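Local coordinates for protein diaminopimelate decarboxylase (Methanocaldococcus jannaschii, PDB 1TWI) that decarboxylates meso-diaminopimelate to L-lysine, the last step of lysine biosynthesis, as a homodimer that uses pyridoxal 5'-phosphate as cofactor, at residues E119-I124 against K147-T152; R129-D134 against I140-T145. All blocks are in the same frame, centred on the assembly; numbering follows the deposited sequence.

Contact 1: residues E119-I124 against K147-T152; sequences EIIMGI and KELGET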
loop_
_atom_site.group_PDB
_atom_site.type_symbol
_atom_site.label_atom_id
_atom_site.label_comp_id
_atom_site.label_asym_id
_atom_site.label_seq_id
_atom_site.Cartn_x
_atom_site.Cartn_y
_atom_site.Cartn_z
ATOM N N GLU A 119 19.145 14.325 -4.711
ATOM C CA GLU A 119 19.529 13.334 -3.696
ATOM C C GLU A 119 21.037 13.159 -3.676
ATOM O O GLU A 119 21.648 12.933 -2.620
ATOM C CB GLU A 119 18.847 11.985 -3.974
ATOM C CG GLU A 119 17.356 12.004 -3.627
ATOM C CD GLU A 119 16.659 10.691 -4.009
ATOM O OE1 GLU A 119 16.905 10.197 -5.146
ATOM O OE2 GLU A 119 15.848 10.173 -3.206
ATOM N N ILE A 120 21.642 13.196 -4.853
ATOM C CA ILE A 120 23.107 13.050 -4.909
ATOM C C ILE A 120 23.788 14.279 -4.224
ATOM O O ILE A 120 24.759 14.118 -3.476
ATOM C CB ILE A 120 23.545 12.857 -6.387
ATOM C CG1 ILE A 120 23.101 11.437 -6.823
ATOM C CG2 ILE A 120 25.096 13.004 -6.545
ATOM C CD1 ILE A 120 22.894 11.243 -8.306
ATOM N N ILE A 121 23.238 15.485 -4.449
ATOM C CA ILE A 121 23.809 16.697 -3.836
ATOM C C ILE A 121 23.737 16.490 -2.347
ATOM O O ILE A 121 24.708 16.778 -1.609
ATOM C CB ILE A 121 22.984 18.005 -4.225
ATOM C CG1 ILE A 121 23.363 18.467 -5.647
ATOM C CG2 ILE A 121 23.247 19.143 -3.251
ATOM C CD1 ILE A 121 22.260 19.343 -6.372
ATOM N N MET A 122 22.608 15.973 -1.877
ATOM C CA MET A 122 22.435 15.775 -0.450
ATOM C C MET A 122 23.427 14.800 0.136
ATOM O O MET A 122 23.983 15.063 1.213
ATOM C CB MET A 122 20.999 15.304 -0.145
ATOM C CG MET A 122 20.678 15.134 1.340
ATOM S SD MET A 122 18.872 14.643 1.648
ATOM C CE MET A 122 18.251 15.352 0.291
ATOM N N GLY A 123 23.634 13.664 -0.545
ATOM C CA GLY A 123 24.596 12.691 -0.030
ATOM C C GLY A 123 26.025 13.242 -0.045
ATOM O O GLY A 123 26.836 12.927 0.848
ATOM N N ILE A 124 26.359 14.036 -1.061
ATOM C CA ILE A 124 27.714 14.568 -1.134
ATOM C C ILE A 124 27.916 15.582 -0.021
ATOM O O ILE A 124 28.931 15.539 0.686
ATOM C CB ILE A 124 28.010 15.175 -2.523
ATOM C CG1 ILE A 124 28.012 14.041 -3.580
ATOM C CG2 ILE A 124 29.310 15.956 -2.452
ATOM C CD1 ILE A 124 28.145 14.505 -5.076
ATOM N N LYS A 147 31.574 17.022 -9.489
ATOM C CA LYS A 147 32.369 18.055 -10.196
ATOM C C LYS A 147 31.712 19.454 -9.966
ATOM O O LYS A 147 32.409 20.424 -9.643
ATOM C CB LYS A 147 32.400 17.782 -11.690
ATOM C CG LYS A 147 33.172 18.836 -12.509
ATOM C CD LYS A 147 32.952 18.570 -13.998
ATOM C CE LYS A 147 33.899 19.375 -14.952
ATOM N NZ LYS A 147 33.593 18.996 -16.399
ATOM N N GLU A 148 30.382 19.542 -10.076
ATOM C CA GLU A 148 29.728 20.837 -9.861
ATOM C C GLU A 148 29.945 21.399 -8.443
ATOM O O GLU A 148 30.153 22.610 -8.251
ATOM C CB GLU A 148 28.231 20.725 -10.178
ATOM C CG GLU A 148 27.968 20.522 -11.658
ATOM C CD GLU A 148 26.488 20.410 -11.970
ATOM O OE1 GLU A 148 25.807 19.617 -11.253
ATOM O OE2 GLU A 148 26.002 21.105 -12.907
ATOM N N LEU A 149 29.911 20.532 -7.441
ATOM C CA LEU A 149 30.111 20.995 -6.073
ATOM C C LEU A 149 31.611 21.129 -5.693
ATOM O O LEU A 149 31.924 21.519 -4.587
ATOM C CB LEU A 149 29.434 20.012 -5.091
ATOM C CG LEU A 149 27.952 19.768 -5.270
ATOM C CD1 LEU A 149 27.449 18.679 -4.202
ATOM C CD2 LEU A 149 27.233 21.037 -5.026
ATOM N N GLY A 150 32.531 20.765 -6.586
ATOM C CA GLY A 150 33.944 20.876 -6.234
ATOM C C GLY A 150 34.343 19.857 -5.131
ATOM O O GLY A 150 35.175 20.124 -4.255
ATOM N N GLU A 151 33.736 18.680 -5.178
ATOM C CA GLU A 151 33.982 17.638 -4.192
ATOM C C GLU A 151 34.303 16.280 -4.857
ATOM O O GLU A 151 34.294 16.178 -6.079
ATOM C CB GLU A 151 32.726 17.487 -3.333
ATOM C CG GLU A 151 32.457 18.653 -2.394
ATOM C CD GLU A 151 33.568 18.848 -1.365
ATOM O OE1 GLU A 151 34.154 17.846 -0.901
ATOM O OE2 GLU A 151 33.864 20.006 -1.015
ATOM N N THR A 152 34.587 15.245 -4.053
ATOM C CA THR A 152 34.838 13.909 -4.589
ATOM C C THR A 152 33.831 12.954 -3.905
ATOM O O THR A 152 33.867 12.837 -2.683
ATOM C CB THR A 152 36.272 13.424 -4.277
ATOM O OG1 THR A 152 37.208 14.306 -4.913
ATOM C CG2 THR A 152 36.513 11.985 -4.878
#
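Glu151, which meets Ile124, carries the sole flat side-chain group among the touching residues, and its carboxylate takes no part: the chain bends at chi2 (-62°) and leads the acid group away from the Ile124 methyl that its CB packs on. The touching is done by its aliphatic part, with CB 3.8 Å from Ile124 CG2 and CG a little farther off. The contact joins two successive outer helices, 117-125 and 136-149, of the TIM-barrel-type pyridoxal-binding domain, near the C-terminal end of the second.

Leu149 supplies the largest patch. Its CD1 comes in obliquely on Ile124, 3.7 Å from CG2, and also rests near the backbone of Ile121, 4.2 Å from CA. With chi1 of Ile124 at -67°, CG2 lies opposite the backbone N, and this one branch serves both Leu149 and Glu151. Beyond the apolar patch, Glu148 forms a salt bridge with Lys117 at the start of helix 117-125, while Met122, facing away from the contact, packs on Tyr420 of the second subunit.

Between Leu149 and Glu151 the chain turns through a Schellman motif at Gly150, whose positive phi (68°) lets it leave the helix while Gly150 N still bonds Lys147 O at 3.1 Å.

Contact 2: residues R129-D134 against I140-T145; sequences RAFNVD and ILINET
Apolar packing joins Ile142 to Phe131 and Val133, and one methyl carries all of it. The nearly extended Ile142 chain (chi2 166°) sends CD1 from helix 136-149 toward strand 130-133, where it lies 3.7 Å from Phe131 CB and 3.8 Å from Val133 CG2. Phe131 and Val133, two residues apart, project from the same side of the strand; the phenyl ring begins close by, its CG 3.8 Å from Ile142 CD1, and runs on past the isoleucine in the opposite direction. This is the strand-to-helix step of a beta-alpha-beta unit completed by strand 153-160, whose Val155 touches both Val133 and Ile142.

The hydrogen bonds lie beside the apolar patch. Within the helix, Thr145 OG1 donates to Leu141 O at 2.7 Å, from the opposite face of the carbonyl to Thr145 N, so that two donors share this oxygen; OG1 is also bonded to Lys117 NZ. Just after the strand, Asp134 N is bonded to Glu138 OE1 of the same helix.

Charge appears there too, where Asp134 forms a salt bridge with Lys310 of the second subunit. The chemistry implies that these segments meet through buried hydrocarbon, with polar bonds placed around it.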
loop_
_atom_site.group_PDB
_atom_site.type_symbol
_atom_site.label_atom_id
_atom_site.label_comp_id
_atom_site.label_asym_id
_atom_site.label_seq_id
_atom_site.Cartn_x
_atom_site.Cartn_y
_atom_site.Cartn_z
ATOM N N ARG A 129 29.282 7.596 3.602
ATOM C CA ARG A 129 30.330 6.606 3.308
ATOM C C ARG A 129 30.367 6.218 1.802
ATOM O O ARG A 129 31.431 6.084 1.190
ATOM C CB ARG A 129 30.063 5.344 4.133
ATOM C CG ARG A 129 31.297 4.393 4.138
ATOM C CD ARG A 129 30.930 2.984 4.757
ATOM N NE ARG A 129 32.147 2.173 4.784
ATOM C CZ ARG A 129 33.095 2.240 5.720
ATOM N NH1 ARG A 129 34.182 1.469 5.619
ATOM N NH2 ARG A 129 32.949 3.037 6.784
ATOM N N ALA A 130 29.194 6.010 1.217
ATOM C CA ALA A 130 29.124 5.678 -0.204
ATOM C C ALA A 130 27.747 5.687 -0.816
ATOM O O ALA A 130 26.747 5.423 -0.139
ATOM C CB ALA A 130 29.697 4.284 -0.476
ATOM N N PHE A 131 27.722 5.985 -2.110
ATOM C CA PHE A 131 26.518 5.781 -2.891
ATOM C C PHE A 131 26.783 4.327 -3.443
ATOM O O PHE A 131 27.881 4.062 -4.002
ATOM C CB PHE A 131 26.503 6.695 -4.107
ATOM C CG PHE A 131 26.213 8.132 -3.769
ATOM C CD1 PHE A 131 24.904 8.586 -3.674
ATOM C CD2 PHE A 131 27.271 9.025 -3.521
ATOM C CE1 PHE A 131 24.638 9.913 -3.340
ATOM C CE2 PHE A 131 27.028 10.382 -3.178
ATOM C CZ PHE A 131 25.709 10.823 -3.092
ATOM N N ASN A 132 25.811 3.409 -3.307
ATOM C CA ASN A 132 25.958 2.079 -3.911
ATOM C C ASN A 132 25.359 2.279 -5.302
ATOM O O ASN A 132 24.141 2.251 -5.474
ATOM C CB ASN A 132 25.167 1.028 -3.115
ATOM C CG ASN A 132 25.765 0.768 -1.719
ATOM O OD1 ASN A 132 26.954 1.034 -1.475
ATOM N ND2 ASN A 132 24.944 0.193 -0.804
ATOM N N VAL A 133 26.229 2.478 -6.291
ATOM C CA VAL A 133 25.843 2.791 -7.668
ATOM C C VAL A 133 25.122 1.682 -8.337
ATOM O O VAL A 133 25.603 0.558 -8.357
ATOM C CB VAL A 133 27.066 3.150 -8.521
ATOM C CG1 VAL A 133 26.653 3.384 -9.983
ATOM C CG2 VAL A 133 27.731 4.393 -7.935
ATOM N N ASP A 134 23.983 2.024 -8.938
ATOM C CA ASP A 134 23.127 1.016 -9.515
ATOM C C ASP A 134 23.260 0.837 -11.019
ATOM O O ASP A 134 22.875 -0.200 -11.552
ATOM C CB ASP A 134 21.672 1.365 -9.167
ATOM C CG ASP A 134 20.678 0.400 -9.790
ATOM O OD1 ASP A 134 20.253 0.619 -10.968
ATOM O OD2 ASP A 134 20.342 -0.602 -9.099
ATOM N N ILE A 140 27.692 8.322 -13.874
ATOM C CA ILE A 140 27.945 9.563 -14.648
ATOM C C ILE A 140 27.323 10.778 -13.929
ATOM O O ILE A 140 27.988 11.813 -13.721
ATOM C CB ILE A 140 27.424 9.396 -16.140
ATOM C CG1 ILE A 140 28.269 8.301 -16.842
ATOM C CG2 ILE A 140 27.511 10.766 -16.959
ATOM C CD1 ILE A 140 27.753 7.948 -18.224
ATOM N N LEU A 141 26.091 10.638 -13.463
ATOM C CA LEU A 141 25.450 11.745 -12.777
ATOM C C LEU A 141 26.164 12.093 -11.484
ATOM O O LEU A 141 26.344 13.281 -11.127
ATOM C CB LEU A 141 23.959 11.416 -12.525
ATOM C CG LEU A 141 23.226 12.423 -11.609
ATOM C CD1 LEU A 141 23.151 13.803 -12.288
ATOM C CD2 LEU A 141 21.790 11.901 -11.357
ATOM N N ILE A 142 26.625 11.080 -10.749
ATOM C CA ILE A 142 27.323 11.379 -9.496
ATOM C C ILE A 142 28.655 12.116 -9.771
ATOM O O ILE A 142 29.005 13.083 -9.069
ATOM C CB ILE A 142 27.659 10.068 -8.701
ATOM C CG1 ILE A 142 26.352 9.474 -8.103
ATOM C CG2 ILE A 142 28.679 10.342 -7.627
ATOM C CD1 ILE A 142 26.533 7.976 -7.599
ATOM N N ASN A 143 29.408 11.649 -10.770
ATOM C CA ASN A 143 30.707 12.278 -11.059
ATOM C C ASN A 143 30.446 13.748 -11.539
ATOM O O ASN A 143 31.157 14.664 -11.148
ATOM C CB ASN A 143 31.431 11.462 -12.153
ATOM C CG ASN A 143 32.762 12.038 -12.529
ATOM O OD1 ASN A 143 32.935 12.456 -13.673
ATOM N ND2 ASN A 143 33.715 12.066 -11.595
ATOM N N GLU A 144 29.427 13.950 -12.380
ATOM C CA GLU A 144 29.115 15.307 -12.864
ATOM C C GLU A 144 28.668 16.206 -11.688
ATOM O O GLU A 144 29.039 17.375 -11.603
ATOM C CB GLU A 144 28.006 15.257 -13.925
ATOM C CG GLU A 144 28.456 14.820 -15.337
ATOM C CD GLU A 144 27.249 14.427 -16.222
ATOM O OE1 GLU A 144 27.449 14.007 -17.400
ATOM O OE2 GLU A 144 26.086 14.535 -15.724
ATOM N N THR A 145 27.870 15.663 -10.766
ATOM C CA THR A 145 27.396 16.456 -9.627
ATOM C C THR A 145 28.527 16.785 -8.651
ATOM O O THR A 145 28.647 17.931 -8.137
ATOM C CB THR A 145 26.250 15.695 -8.926
ATOM O OG1 THR A 145 25.235 15.458 -9.905
ATOM C CG2 THR A 145 25.693 16.505 -7.769
#

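In the fold
Along the chain the order is helix 117-125, strand 130-133, helix 136-149, so contact 2 (129-134 with 140-145) falls wholly between the two segments of contact 1 (119-124 with 147-152). Their centres are about 9 Å apart and both use helix 136-149: contact 2 seats its middle on the parallel barrel sheet, and contact 1 sets its C-terminal end against the preceding helix. The two contacts touch where Phe131 CZ of the strand comes 3.8 Å from Gly123 CA, and, helix to helix, where Ile121 CG1 lies 3.7 Å from Thr145 CG2. Contact 2 is the inner one, with Val133 about 12 Å from the bound cofactor by its side chain; contact 1 belongs to the barrel's outer helical layer.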